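Local coordinates for citryl-spermidine/3,4-dihydroxybenzoyl-citryl-spermidine:spermidine ligase (Bacillus anthracis, PDB 3TO3), which catalyses the ATP-dependent condensation of spermidine with citryl-spermidine intermediates on the pathway to the siderophore petrobactin, at residues L553-R556 against F557-I560; T128-K131 against D132-Q136. One frame throughout, in Å; residues are numbered along the deposited sequence.

How the contacts relate
Both contacts are stretches of helix in which residues three and four apart meet, but they lie on opposite sides of the chain's centre, nearest atoms about 34 Å apart, and share no element. Contact 1 spans the short helix 554-560 and the residue before it, near the surface: one flank carries exposed charged side chains, the other packs on larger helices. Contact 2 lies inside helix 115-138; its touching residues are all buried, Phe130 partly against the second subunit. Each has a hydroxyl returning to a backbone carbonyl, Ser559 or Thr133. Beside it, contact 1 has exposed charges without a salt bridge, two being close carboxylates; contact 2 has a methyl-on-ring contact and a tightly held carboxylate.

Contact 1: L553-R556 against F557-I560; sequences LKDR and FESI
The short helix 554-560 supplies this contact, its first turn opened by the bond from Phe557 N to Leu553 O (2.8 Å). Glu558 N to Lys554 O (2.8 Å) and Ser559 N to Asp555 O (3.1 Å) carry the ladder on, and a weak bond from Ile560 N to Arg556 O follows. That last carbonyl has a second donor: Ser559 OG lies between its own backbone N and carbonyl carbon (chi1 77°), which turns it back along the helix to Arg556 O at 3.0 Å, tilted 29° from the plane of that carbonyl. On the exposed flank, Lys554 lays its aliphatic chain obliquely across Glu558, CE 3.5 Å from OE2, while the bend at chi4 leaves NZ 4.3 Å from OE2, beyond a salt bridge. The other carboxylate oxygen, Glu558 OE1, comes within 3.5 Å of Asp555 OD1, two acceptors whose carboxylate planes are turned 55° apart; the nearby lysine probably eases this repulsion. Arg556 reaches away from the helix, its guanidinium bonded to the carbonyls of Val430 and Phe470 and in a cation-pi contact with the Phe470 ring. Phe557 stacks on Phe547 of helix 532-547, and Leu553 and Ile560 pack against helix 410-432, so the apolar flank of helix 554-560 faces both of these long helices.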
ATOM      1  N   LEU B 553     -29.282  44.053   0.433  1.00 72.65           N
ATOM      2  CA  LEU B 553     -28.686  42.838   0.966  1.00 65.42           C
ATOM      3  C   LEU B 553     -28.718  42.774   2.490  1.00 68.69           C
ATOM      4  O   LEU B 553     -28.297  41.783   3.073  1.00 65.05           O
ATOM      5  CB  LEU B 553     -27.253  42.676   0.448  1.00 51.39           C
ATOM      6  CG  LEU B 553     -27.149  42.448  -1.062  1.00 54.77           C
ATOM      7  CD1 LEU B 553     -25.742  42.200  -1.503  1.00 53.95           C
ATOM      8  CD2 LEU B 553     -28.002  41.269  -1.458  1.00 67.47           C
ATOM      9  N   LYS B 554     -29.236  43.812   3.137  1.00 74.63           N
ATOM     10  CA  LYS B 554     -29.103  43.916   4.587  1.00 72.86           C
ATOM     11  C   LYS B 554     -29.664  42.717   5.320  1.00 68.78           C
ATOM     12  O   LYS B 554     -28.994  42.139   6.175  1.00 71.38           O
ATOM     13  CB  LYS B 554     -29.779  45.175   5.120  1.00 76.07           C
ATOM     14  CG  LYS B 554     -29.556  45.397   6.613  1.00 80.79           C
ATOM     15  CD  LYS B 554     -30.300  46.642   7.085  1.00 89.81           C
ATOM     16  CE  LYS B 554     -29.821  47.134   8.441  1.00 92.81           C
ATOM     17  NZ  LYS B 554     -28.542  47.896   8.327  1.00 94.21           N
ATOM     18  N   ASP B 555     -30.895  42.344   5.001  1.00 63.25           N
ATOM     19  CA  ASP B 555     -31.569  41.307   5.779  1.00 65.49           C
ATOM     20  C   ASP B 555     -30.977  39.946   5.472  1.00 62.74           C
ATOM     21  O   ASP B 555     -31.011  39.045   6.300  1.00 71.63           O
ATOM     22  CB  ASP B 555     -33.079  41.332   5.550  1.00 75.84           C
ATOM     23  CG  ASP B 555     -33.775  42.452   6.339  1.00 96.77           C
ATOM     24  OD1 ASP B 555     -33.247  42.844   7.408  1.00 99.95           O
ATOM     25  OD2 ASP B 555     -34.853  42.935   5.904  1.00103.70           O
ATOM     26  N   ARG B 556     -30.429  39.815   4.272  1.00 62.71           N
ATOM     27  CA  ARG B 556     -29.750  38.598   3.849  1.00 67.94           C
ATOM     28  C   ARG B 556     -28.444  38.484   4.605  1.00 65.97           C
ATOM     29  O   ARG B 556     -28.096  37.412   5.092  1.00 62.49           O
ATOM     30  CB  ARG B 556     -29.424  38.673   2.366  1.00 69.45           C
ATOM     31  CG  ARG B 556     -29.980  37.557   1.502  1.00 72.90           C
ATOM     32  CD  ARG B 556     -30.209  38.135   0.118  1.00 74.37           C
ATOM     33  NE  ARG B 556     -30.931  37.256  -0.784  1.00 74.90           N
ATOM     34  CZ  ARG B 556     -30.343  36.393  -1.594  1.00 71.66           C
ATOM     35  NH1 ARG B 556     -29.026  36.288  -1.595  1.00 70.11           N
ATOM     36  NH2 ARG B 556     -31.076  35.636  -2.393  1.00 77.67           N
ATOM     37  N   PHE B 557     -27.720  39.603   4.665  1.00 58.91           N
ATOM     38  CA  PHE B 557     -26.460  39.680   5.369  1.00 56.86           C
ATOM     39  C   PHE B 557     -26.656  39.383   6.855  1.00 59.20           C
ATOM     40  O   PHE B 557     -25.892  38.631   7.456  1.00 58.76           O
ATOM     41  CB  PHE B 557     -25.788  41.047   5.153  1.00 58.89           C
ATOM     42  CG  PHE B 557     -24.523  41.252   5.978  1.00 64.55           C
ATOM     43  CD1 PHE B 557     -24.496  42.176   7.023  1.00 74.39           C
ATOM     44  CD2 PHE B 557     -23.367  40.514   5.712  1.00 60.17           C
ATOM     45  CE1 PHE B 557     -23.342  42.367   7.785  1.00 75.99           C
ATOM     46  CE2 PHE B 557     -22.206  40.698   6.481  1.00 63.43           C
ATOM     47  CZ  PHE B 557     -22.197  41.623   7.514  1.00 66.89           C
ATOM     48  N   GLU B 558     -27.701  39.943   7.438  1.00 60.61           N
ATOM     49  CA  GLU B 558     -27.965  39.669   8.828  1.00 63.87           C
ATOM     50  C   GLU B 558     -28.240  38.197   9.066  1.00 66.97           C
ATOM     51  O   GLU B 558     -27.688  37.617  10.000  1.00 72.99           O
ATOM     52  CB  GLU B 558     -29.119  40.519   9.343  1.00 64.13           C
ATOM     53  CG  GLU B 558     -28.643  41.742  10.094  1.00 73.88           C
ATOM     54  CD  GLU B 558     -29.639  42.896  10.048  1.00 91.03           C
ATOM     55  OE1 GLU B 558     -30.868  42.632   9.936  1.00 92.75           O
ATOM     56  OE2 GLU B 558     -29.185  44.071  10.114  1.00 90.59           O
ATOM     57  N   SER B 559     -29.069  37.583   8.225  1.00 61.51           N
ATOM     58  CA  SER B 559     -29.502  36.201   8.474  1.00 66.02           C
ATOM     59  C   SER B 559     -28.359  35.172   8.426  1.00 68.92           C
ATOM     60  O   SER B 559     -28.443  34.084   8.994  1.00 74.23           O
ATOM     61  CB  SER B 559     -30.614  35.799   7.502  1.00 73.58           C
ATOM     62  OG  SER B 559     -30.076  35.502   6.228  1.00 74.65           O
ATOM     63  N   ILE B 560     -27.289  35.538   7.743  1.00 62.11           N
ATOM     64  CA  ILE B 560     -26.095  34.718   7.627  1.00 49.94           C
ATOM     65  C   ILE B 560     -25.285  34.694   8.952  1.00 61.44           C
ATOM     66  O   ILE B 560     -24.564  33.736   9.231  1.00 57.05           O
ATOM     67  CB  ILE B 560     -25.246  35.260   6.446  1.00 65.80           C
ATOM     68  CG1 ILE B 560     -25.846  34.805   5.133  1.00 71.51           C
ATOM     69  CG2 ILE B 560     -23.778  34.848   6.504  1.00 62.56           C
ATOM     70  CD1 ILE B 560     -24.901  35.011   4.002  1.00 85.04           C
TER

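Contact 2: T128-K131 against D132-Q136; sequences TIFK and DTIAQ
Backbone bonds join Thr128-Lys131 to Asp132-Gln136 in the i to i+4 pattern: Asp132 N to Thr128 O at 2.8 Å, Thr133 N to Ile129 O at 3.0 Å, and a weak one from Ala135 N to Lys131 O. A side-chain hydroxyl adds to them. Thr133 OG1, anti to its carbonyl carbon (chi1 -68°), donates to Ile129 O at 2.7 Å; this hydroxyl and Thr133 N grip the one oxygen from opposite faces of its carbonyl plane. Among the apolar contacts, Ile134 CD1 sits over one face of the Phe130 ring in a CH-pi contact, 4.1 Å from the centroid and 15° off the normal, shifted toward CZ. The same methyl lies 3.4 Å from Phe130 O. Polar contacts hold Asp132 and Lys131. Gln136 NE2 meets Asp132 OD1 on its syn side, somewhat out of the carboxylate plane, at 3.1 Å and nearly straight (175°); Lys168 forms a salt bridge to that oxygen, while Tyr167 OH is hydrogen-bonded to OD2. Lys131, bent at chi2, sends NZ to Gln127 OE1 and to the carbonyls of Ala169, Arg170 and Phe173, partners that would suit a buried ammonium group. A threonine hydroxyl returned to the carbonyl four residues back is a common side-chain-to-backbone bond of helices; here it belongs to helix 115-138, packed on helices 6-15, 18-37 and 175-181, with Ile256 of the second subunit also on Phe130 and the Thr128 side chain about 9 Å from the bound ATP.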
ATOM      1  N   THR B 128       5.083  12.164   6.466  1.00 36.21           N
ATOM      2  CA  THR B 128       5.113  13.615   6.310  1.00 34.98           C
ATOM      3  C   THR B 128       6.483  14.134   6.705  1.00 41.94           C
ATOM      4  O   THR B 128       7.146  14.822   5.932  1.00 40.70           O
ATOM      5  CB  THR B 128       3.979  14.325   7.118  1.00 34.68           C
ATOM      6  OG1 THR B 128       2.743  14.096   6.444  1.00 37.92           O
ATOM      7  CG2 THR B 128       4.201  15.837   7.195  1.00 31.01           C
ATOM      8  N   ILE B 129       6.908  13.774   7.905  1.00 37.04           N
ATOM      9  CA  ILE B 129       8.243  14.085   8.373  1.00 36.55           C
ATOM     10  C   ILE B 129       9.284  13.656   7.349  1.00 40.87           C
ATOM     11  O   ILE B 129      10.213  14.400   7.029  1.00 36.21           O
ATOM     12  CB  ILE B 129       8.498  13.387   9.730  1.00 41.65           C
ATOM     13  CG1 ILE B 129       7.646  14.048  10.807  1.00 40.49           C
ATOM     14  CG2 ILE B 129       9.952  13.457  10.143  1.00 36.11           C
ATOM     15  CD1 ILE B 129       7.750  13.379  12.071  1.00 34.99           C
ATOM     16  N   PHE B 130       9.131  12.449   6.824  1.00 39.82           N
ATOM     17  CA  PHE B 130      10.109  11.950   5.870  1.00 41.26           C
ATOM     18  C   PHE B 130      10.140  12.761   4.568  1.00 45.43           C
ATOM     19  O   PHE B 130      11.198  13.212   4.143  1.00 41.64           O
ATOM     20  CB  PHE B 130       9.839  10.476   5.579  1.00 37.22           C
ATOM     21  CG  PHE B 130      10.703   9.889   4.487  1.00 39.72           C
ATOM     22  CD1 PHE B 130      12.055   9.621   4.703  1.00 35.38           C
ATOM     23  CD2 PHE B 130      10.150   9.554   3.275  1.00 40.62           C
ATOM     24  CE1 PHE B 130      12.850   9.048   3.709  1.00 40.06           C
ATOM     25  CE2 PHE B 130      10.935   8.965   2.259  1.00 49.40           C
ATOM     26  CZ  PHE B 130      12.292   8.724   2.478  1.00 48.94           C
ATOM     27  N   LYS B 131       8.986  12.937   3.933  1.00 42.70           N
ATOM     28  CA  LYS B 131       8.945  13.712   2.715  1.00 39.38           C
ATOM     29  C   LYS B 131       9.293  15.193   2.907  1.00 46.39           C
ATOM     30  O   LYS B 131       9.893  15.787   2.008  1.00 38.73           O
ATOM     31  CB  LYS B 131       7.613  13.572   1.989  1.00 36.80           C
ATOM     32  CG  LYS B 131       7.588  12.345   1.079  1.00 41.10           C
ATOM     33  CD  LYS B 131       6.931  11.144   1.763  1.00 39.96           C
ATOM     34  CE  LYS B 131       6.713   9.998   0.765  1.00 45.91           C
ATOM     35  NZ  LYS B 131       5.871   8.893   1.292  1.00 45.92           N
ATOM     36  N   ASP B 132       8.932  15.802   4.045  1.00 38.15           N
ATOM     37  CA  ASP B 132       9.196  17.212   4.155  1.00 33.78           C
ATOM     38  C   ASP B 132      10.665  17.493   4.488  1.00 40.14           C
ATOM     39  O   ASP B 132      11.223  18.501   4.041  1.00 36.38           O
ATOM     40  CB  ASP B 132       8.258  17.958   5.085  1.00 42.62           C
ATOM     41  CG  ASP B 132       8.403  19.487   4.934  1.00 49.38           C
ATOM     42  OD1 ASP B 132       8.491  19.993   3.781  1.00 52.66           O
ATOM     43  OD2 ASP B 132       8.444  20.191   5.961  1.00 47.83           O
ATOM     44  N   THR B 133      11.285  16.592   5.244  1.00 41.32           N
ATOM     45  CA  THR B 133      12.717  16.675   5.522  1.00 39.81           C
ATOM     46  C   THR B 133      13.539  16.775   4.234  1.00 40.06           C
ATOM     47  O   THR B 133      14.432  17.592   4.137  1.00 41.99           O
ATOM     48  CB  THR B 133      13.219  15.455   6.319  1.00 38.01           C
ATOM     49  OG1 THR B 133      12.660  15.479   7.637  1.00 40.41           O
ATOM     50  CG2 THR B 133      14.748  15.466   6.402  1.00 34.72           C
ATOM     51  N   ILE B 134      13.234  15.952   3.240  1.00 37.57           N
ATOM     52  CA  ILE B 134      13.966  16.016   1.970  1.00 42.01           C
ATOM     53  C   ILE B 134      13.718  17.366   1.274  1.00 45.06           C
ATOM     54  O   ILE B 134      14.643  18.005   0.734  1.00 35.82           O
ATOM     55  CB  ILE B 134      13.551  14.869   1.026  1.00 52.34           C
ATOM     56  CG1 ILE B 134      13.789  13.534   1.719  1.00 62.39           C
ATOM     57  CG2 ILE B 134      14.362  14.916  -0.284  1.00 55.13           C
ATOM     58  CD1 ILE B 134      12.880  12.432   1.258  1.00 68.42           C
ATOM     59  N   ALA B 135      12.471  17.819   1.290  1.00 39.28           N
ATOM     60  CA  ALA B 135      12.199  19.119   0.668  1.00 40.08           C
ATOM     61  C   ALA B 135      12.918  20.300   1.391  1.00 33.20           C
ATOM     62  O   ALA B 135      13.543  21.136   0.736  1.00 39.18           O
ATOM     63  CB  ALA B 135      10.714  19.366   0.533  1.00 31.82           C
ATOM     64  N   GLN B 136      12.806  20.376   2.717  1.00 37.39           N
ATOM     65  CA  GLN B 136      13.467  21.442   3.484  1.00 42.22           C
ATOM     66  C   GLN B 136      14.985  21.352   3.289  1.00 47.71           C
ATOM     67  O   GLN B 136      15.672  22.358   3.265  1.00 49.05           O
ATOM     68  CB  GLN B 136      13.140  21.358   4.972  1.00 44.87           C
ATOM     69  CG  GLN B 136      11.664  21.507   5.291  1.00 48.14           C
ATOM     70  CD  GLN B 136      11.102  22.803   4.768  1.00 55.10           C
ATOM     71  OE1 GLN B 136      11.739  23.846   4.878  1.00 62.19           O
ATOM     72  NE2 GLN B 136       9.927  22.742   4.152  1.00 58.11           N
TER